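CYCLIN domain-containing protein (Chaetomium thermophilum, PDB 6Z3U) probably acts as the cyclin H-type regulatory subunit of a CDK-activating kinase complex, helping to activate its CDK7-like partner. Local coordinates at residues A41-R46 with P78-P83; A104-E109 with F142-E147. All coordinates share one frame; numbering follows the deposited sequence.

Contact 1. Residues A41-R46 with P78-P83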
loop_
_atom_site.group_PDB
_atom_site.type_symbol
_atom_site.label_atom_id
_atom_site.label_comp_id
_atom_site.label_asym_id
_atom_site.label_seq_id
_atom_site.Cartn_x
_atom_site.Cartn_y
_atom_site.Cartn_z
ATOM N N ALA A 41 13.774 14.567 -29.966
ATOM C CA ALA A 41 13.323 14.212 -31.307
ATOM C C ALA A 41 11.838 14.482 -31.484
ATOM O O ALA A 41 11.410 14.942 -32.549
ATOM C CB ALA A 41 13.628 12.740 -31.586
ATOM N N ARG A 42 11.035 14.203 -30.454
ATOM C CA ARG A 42 9.592 14.377 -30.569
ATOM C C ARG A 42 9.214 15.848 -30.679
ATOM O O ARG A 42 8.355 16.214 -31.490
ATOM C CB ARG A 42 8.888 13.726 -29.376
ATOM C CG ARG A 42 8.866 12.206 -29.433
ATOM C CD ARG A 42 7.930 11.601 -28.391
ATOM N NE ARG A 42 8.511 11.561 -27.051
ATOM C CZ ARG A 42 8.283 12.459 -26.095
ATOM N NH1 ARG A 42 8.863 12.316 -24.912
ATOM N NH2 ARG A 42 7.481 13.495 -26.312
ATOM N N ILE A 43 9.841 16.708 -29.873
ATOM C CA ILE A 43 9.537 18.134 -29.931
ATOM C C ILE A 43 10.050 18.734 -31.234
ATOM O O ILE A 43 9.414 19.620 -31.818
ATOM C CB ILE A 43 10.122 18.858 -28.703
ATOM C CG1 ILE A 43 9.515 18.296 -27.414
ATOM C CG2 ILE A 43 9.864 20.357 -28.803
ATOM C CD1 ILE A 43 10.200 18.769 -26.148
ATOM N N THR A 44 11.205 18.263 -31.710
ATOM C CA THR A 44 11.763 18.778 -32.956
ATOM C C THR A 44 10.838 18.491 -34.132
ATOM O O THR A 44 10.577 19.369 -34.961
ATOM C CB THR A 44 13.147 18.166 -33.196
ATOM O OG1 THR A 44 14.063 18.636 -32.200
ATOM C CG2 THR A 44 13.671 18.533 -34.574
ATOM N N GLU A 45 10.333 17.259 -34.222
ATOM C CA GLU A 45 9.420 16.908 -35.305
ATOM C C GLU A 45 8.182 17.797 -35.304
ATOM O O GLU A 45 7.737 18.257 -36.363
ATOM C CB GLU A 45 9.022 15.435 -35.180
ATOM C CG GLU A 45 8.089 14.934 -36.272
ATOM C CD GLU A 45 7.802 13.445 -36.159
ATOM O OE1 GLU A 45 8.254 12.822 -35.175
ATOM O OE2 GLU A 45 7.124 12.898 -37.056
ATOM N N ARG A 46 7.617 18.057 -34.123
ATOM C CA ARG A 46 6.408 18.871 -34.035
ATOM C C ARG A 46 6.662 20.300 -34.500
ATOM O O ARG A 46 5.821 20.896 -35.183
ATOM C CB ARG A 46 5.875 18.856 -32.601
ATOM C CG ARG A 46 4.838 19.933 -32.282
ATOM C CD ARG A 46 3.551 19.695 -33.052
ATOM N NE ARG A 46 2.609 20.803 -32.919
ATOM C CZ ARG A 46 1.295 20.703 -33.112
ATOM N NH1 ARG A 46 0.521 21.770 -32.968
ATOM N NH2 ARG A 46 0.751 19.541 -33.448
ATOM N N PRO A 78 15.221 25.529 -31.233
ATOM C CA PRO A 78 15.826 26.075 -30.017
ATOM C C PRO A 78 16.860 25.130 -29.416
ATOM O O PRO A 78 17.046 23.996 -29.861
ATOM C CB PRO A 78 14.620 26.237 -29.083
ATOM C CG PRO A 78 13.721 25.111 -29.468
ATOM C CD PRO A 78 13.916 24.898 -30.957
ATOM N N GLU A 79 17.536 25.629 -28.383
ATOM C CA GLU A 79 18.506 24.836 -27.639
ATOM C C GLU A 79 17.774 23.985 -26.607
ATOM O O GLU A 79 17.110 24.522 -25.714
ATOM C CB GLU A 79 19.526 25.741 -26.953
ATOM C CG GLU A 79 20.132 26.801 -27.851
ATOM C CD GLU A 79 21.001 27.773 -27.078
ATOM O OE1 GLU A 79 21.171 28.922 -27.542
ATOM O OE2 GLU A 79 21.503 27.386 -26.000
ATOM N N PHE A 80 17.888 22.667 -26.729
ATOM C CA PHE A 80 17.234 21.750 -25.806
ATOM C C PHE A 80 18.111 21.517 -24.581
ATOM O O PHE A 80 19.338 21.615 -24.644
ATOM C CB PHE A 80 16.932 20.425 -26.504
ATOM C CG PHE A 80 15.966 20.554 -27.647
ATOM C CD1 PHE A 80 14.598 20.521 -27.432
ATOM C CD2 PHE A 80 16.430 20.717 -28.941
ATOM C CE1 PHE A 80 13.714 20.647 -28.485
ATOM C CE2 PHE A 80 15.550 20.841 -29.998
ATOM C CZ PHE A 80 14.191 20.806 -29.769
ATOM N N LEU A 81 17.465 21.202 -23.459
ATOM C CA LEU A 81 18.189 20.978 -22.214
ATOM C C LEU A 81 19.099 19.760 -22.317
ATOM O O LEU A 81 18.769 18.770 -22.977
ATOM C CB LEU A 81 17.208 20.797 -21.054
ATOM C CG LEU A 81 16.416 22.018 -20.586
ATOM C CD1 LEU A 81 15.700 21.706 -19.283
ATOM C CD2 LEU A 81 17.329 23.222 -20.405
ATOM N N THR A 82 20.260 19.841 -21.653
ATOM C CA THR A 82 21.167 18.708 -21.555
ATOM C C THR A 82 20.658 17.730 -20.495
ATOM O O THR A 82 20.044 18.143 -19.508
ATOM C CB THR A 82 22.567 19.183 -21.174
ATOM O OG1 THR A 82 22.734 20.553 -21.561
ATOM C CG2 THR A 82 23.639 18.350 -21.850
ATOM N N PRO A 83 20.891 16.423 -20.678
ATOM C CA PRO A 83 20.476 15.463 -19.637
ATOM C C PRO A 83 20.910 15.862 -18.235
ATOM O O PRO A 83 20.153 15.665 -17.279
ATOM C CB PRO A 83 21.142 14.157 -20.094
ATOM C CG PRO A 83 21.222 14.280 -21.580
ATOM C CD PRO A 83 21.440 15.745 -21.868
#
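Ile43 and Thr44 on helix 25-48 touch the Phe80 ring, which the extended segment 78-83 turns toward the helix. Ile43 CG2 comes up at the ring edge, near its plane, 3.9 Å from Phe80 CE1. A chi1 of -61° sets CG1 of Ile43 beside the backbone N and CG2 anti to it, so the short branch CG2 faces the aromatic, and the two side chains run past each other in opposite senses. Thr44 approaches obliquely, its OG1 3.3 Å from Phe80 CZ. That hydroxyl makes no bond to the ring: standing beside the backbone N, it donates to Arg40 O one turn back, so a polar residue can sit next to an aromatic with its hydrogen already spent. Phe80 is the side chain through which the extended connection meets segment 41-46, just before helix 83-103 begins. Thr82 holds the N-cap position of that helix, its side chain making no capping bond, and Pro83 suits the first turn. Thr82 N is bonded to Glu85 OE2, and Cys360 also touches Phe80. Away from this small patch the contact opens out. Ala41 points away from segment 78-83 and is exposed on the solvent side, as is Glu45. Arg42 instead packs on Pro78 of the kinase chain, while Glu79 is exposed.

Contact 2. Residues A104-E109 with F142-E147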
loop_
_atom_site.group_PDB
_atom_site.type_symbol
_atom_site.label_atom_id
_atom_site.label_comp_id
_atom_site.label_asym_id
_atom_site.label_seq_id
_atom_site.Cartn_x
_atom_site.Cartn_y
_atom_site.Cartn_z
ATOM N N ALA A 104 3.640 22.523 5.030
ATOM C CA ALA A 104 2.297 21.987 5.190
ATOM C C ALA A 104 2.214 20.948 6.300
ATOM O O ALA A 104 1.156 20.336 6.483
ATOM C CB ALA A 104 1.814 21.381 3.872
ATOM N N ASP A 105 3.301 20.741 7.045
ATOM C CA ASP A 105 3.319 19.818 8.180
ATOM C C ASP A 105 2.830 18.428 7.777
ATOM O O ASP A 105 2.051 17.787 8.486
ATOM C CB ASP A 105 2.488 20.376 9.339
ATOM C CG ASP A 105 2.846 19.747 10.675
ATOM O OD1 ASP A 105 3.440 18.648 10.685
ATOM O OD2 ASP A 105 2.538 20.360 11.721
ATOM N N MET A 106 3.289 17.956 6.622
ATOM C CA MET A 106 2.949 16.614 6.183
ATOM C C MET A 106 3.862 15.591 6.852
ATOM O O MET A 106 4.982 15.894 7.270
ATOM C CB MET A 106 3.059 16.493 4.666
ATOM C CG MET A 106 2.003 17.265 3.909
ATOM S SD MET A 106 2.248 17.128 2.131
ATOM C CE MET A 106 0.804 17.983 1.506
ATOM N N SER A 107 3.367 14.361 6.946
ATOM C CA SER A 107 4.136 13.295 7.569
ATOM C C SER A 107 5.377 12.971 6.742
ATOM O O SER A 107 5.424 13.202 5.531
ATOM C CB SER A 107 3.272 12.045 7.736
ATOM O OG SER A 107 2.638 11.696 6.520
ATOM N N ASP A 108 6.396 12.436 7.419
ATOM C CA ASP A 108 7.634 12.081 6.733
ATOM C C ASP A 108 7.387 11.040 5.647
ATOM O O ASP A 108 8.012 11.083 4.582
ATOM C CB ASP A 108 8.664 11.565 7.738
ATOM C CG ASP A 108 9.241 12.669 8.609
ATOM O OD1 ASP A 108 9.016 13.859 8.301
ATOM O OD2 ASP A 108 9.926 12.343 9.604
ATOM N N GLU A 109 6.493 10.083 5.904
ATOM C CA GLU A 109 6.214 9.061 4.898
ATOM C C GLU A 109 5.548 9.656 3.667
ATOM O O GLU A 109 5.792 9.188 2.549
ATOM C CB GLU A 109 5.342 7.961 5.499
ATOM C CG GLU A 109 6.010 7.186 6.624
ATOM C CD GLU A 109 5.891 5.685 6.445
ATOM O OE1 GLU A 109 6.927 5.021 6.238
ATOM O OE2 GLU A 109 4.752 5.170 6.500
ATOM N N PHE A 142 -0.867 13.260 -4.796
ATOM C CA PHE A 142 -0.975 11.819 -4.992
ATOM C C PHE A 142 -0.198 11.052 -3.929
ATOM O O PHE A 142 -0.566 9.922 -3.587
ATOM C CB PHE A 142 -0.487 11.451 -6.392
ATOM C CG PHE A 142 -1.038 10.153 -6.906
ATOM C CD1 PHE A 142 -2.398 9.997 -7.111
ATOM C CD2 PHE A 142 -0.195 9.095 -7.200
ATOM C CE1 PHE A 142 -2.910 8.806 -7.588
ATOM C CE2 PHE A 142 -0.699 7.901 -7.680
ATOM C CZ PHE A 142 -2.058 7.757 -7.875
ATOM N N GLY A 143 0.872 11.645 -3.395
ATOM C CA GLY A 143 1.593 11.005 -2.307
ATOM C C GLY A 143 0.741 10.838 -1.065
ATOM O O GLY A 143 0.841 9.830 -0.362
ATOM N N CYS A 144 -0.105 11.828 -0.773
ATOM C CA CYS A 144 -1.051 11.689 0.329
ATOM C C CYS A 144 -1.934 10.464 0.129
ATOM O O CYS A 144 -2.027 9.595 1.004
ATOM C CB CYS A 144 -1.910 12.950 0.445
ATOM S SG CYS A 144 -1.049 14.413 1.063
ATOM N N LYS A 145 -2.583 10.378 -1.034
ATOM C CA LYS A 145 -3.475 9.259 -1.309
ATOM C C LYS A 145 -2.742 7.932 -1.170
ATOM O O LYS A 145 -3.248 6.988 -0.552
ATOM C CB LYS A 145 -4.066 9.408 -2.710
ATOM C CG LYS A 145 -4.945 10.638 -2.888
ATOM C CD LYS A 145 -5.593 10.664 -4.264
ATOM C CE LYS A 145 -6.721 11.678 -4.323
ATOM N NZ LYS A 145 -7.344 11.750 -5.675
ATOM N N ALA A 146 -1.538 7.844 -1.738
ATOM C CA ALA A 146 -0.775 6.605 -1.673
ATOM C C ALA A 146 -0.460 6.197 -0.242
ATOM O O ALA A 146 -0.181 5.019 0.007
ATOM C CB ALA A 146 0.524 6.748 -2.469
ATOM N N GLU A 147 -0.491 7.140 0.702
ATOM C CA GLU A 147 -0.194 6.862 2.102
ATOM C C GLU A 147 -1.441 6.910 2.977
ATOM O O GLU A 147 -1.332 7.034 4.202
ATOM C CB GLU A 147 0.858 7.842 2.620
ATOM C CG GLU A 147 2.213 7.688 1.943
ATOM C CD GLU A 147 2.869 6.351 2.243
ATOM O OE1 GLU A 147 2.600 5.783 3.323
ATOM O OE2 GLU A 147 3.648 5.866 1.396
#
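This is a sparse, two-point contact within the cyclin-like region, between the linker and first turn of helix 108-124 and the C-terminal end of helix 132-146. One point is apolar: Met106 CE lies 4.0 Å from Cys144 SG. Beyond CG the methionine is fully extended (chi2 178°, chi3 175°), which carries its terminal methyl across to the helix, and the small, weakly polar thiol of the cysteine suits a buried position there. The other point brings two acids together. Glu109 and Glu147 cross at about a right angle with their carboxylate planes 63° apart, and Glu109 OE2 stands 3.9 Å from Glu147 OE1. The salt bridge of Glu109 OE2 with Arg190 probably offsets part of the repulsion, and the Thr113 hydroxyl gives Glu147 OE2 a polar partner. Thr113 OG1 is also within hydrogen-bonding distance of Glu109 O; one hydroxyl proton could not serve both fully. Glu147 also lays its CG 3.9 Å from Glu109 O. A Schellman motif ends helix 83-103, with Asp105 as the C-prime residue of positive phi, through Met106 N to Gly101 O and Asp105 N to Asp102 O, and Ser107 is then the N-cap of helix 108-124. On helix 132-146, Lys145 forms a salt bridge with Glu172, probably the counterpart of the Lys-Glu pair of other cyclin boxes, and bonds to Asp132 O and Met134 O of the kinase chain. Cys144 and Glu147 both touch Ile110, so helix 132-146 ends against helix 108-124, while Phe142 packs on helix 172-178 and Arg190 ties Glu109 to the start of helix 189-200.

How the contacts relate
The two contacts follow one another along the chain and are joined by helix 83-103: contact 1 closes at its first residue, and contact 2 opens just after its last turn. They do not touch. Their centres are 34 Å apart, their nearest atoms about 20 Å, and they lie on opposite sides of the chain's centre, with the centre of contact 1 about 24 Å and that of contact 2 about 13 Å from it. The kinase chain reaches both, but unequally: one residue of contact 1 against five of contact 2. Contact 2 thus takes a larger part in the kinase interface than contact 1, which joins helix 25-48 to the approach to helix 83-103.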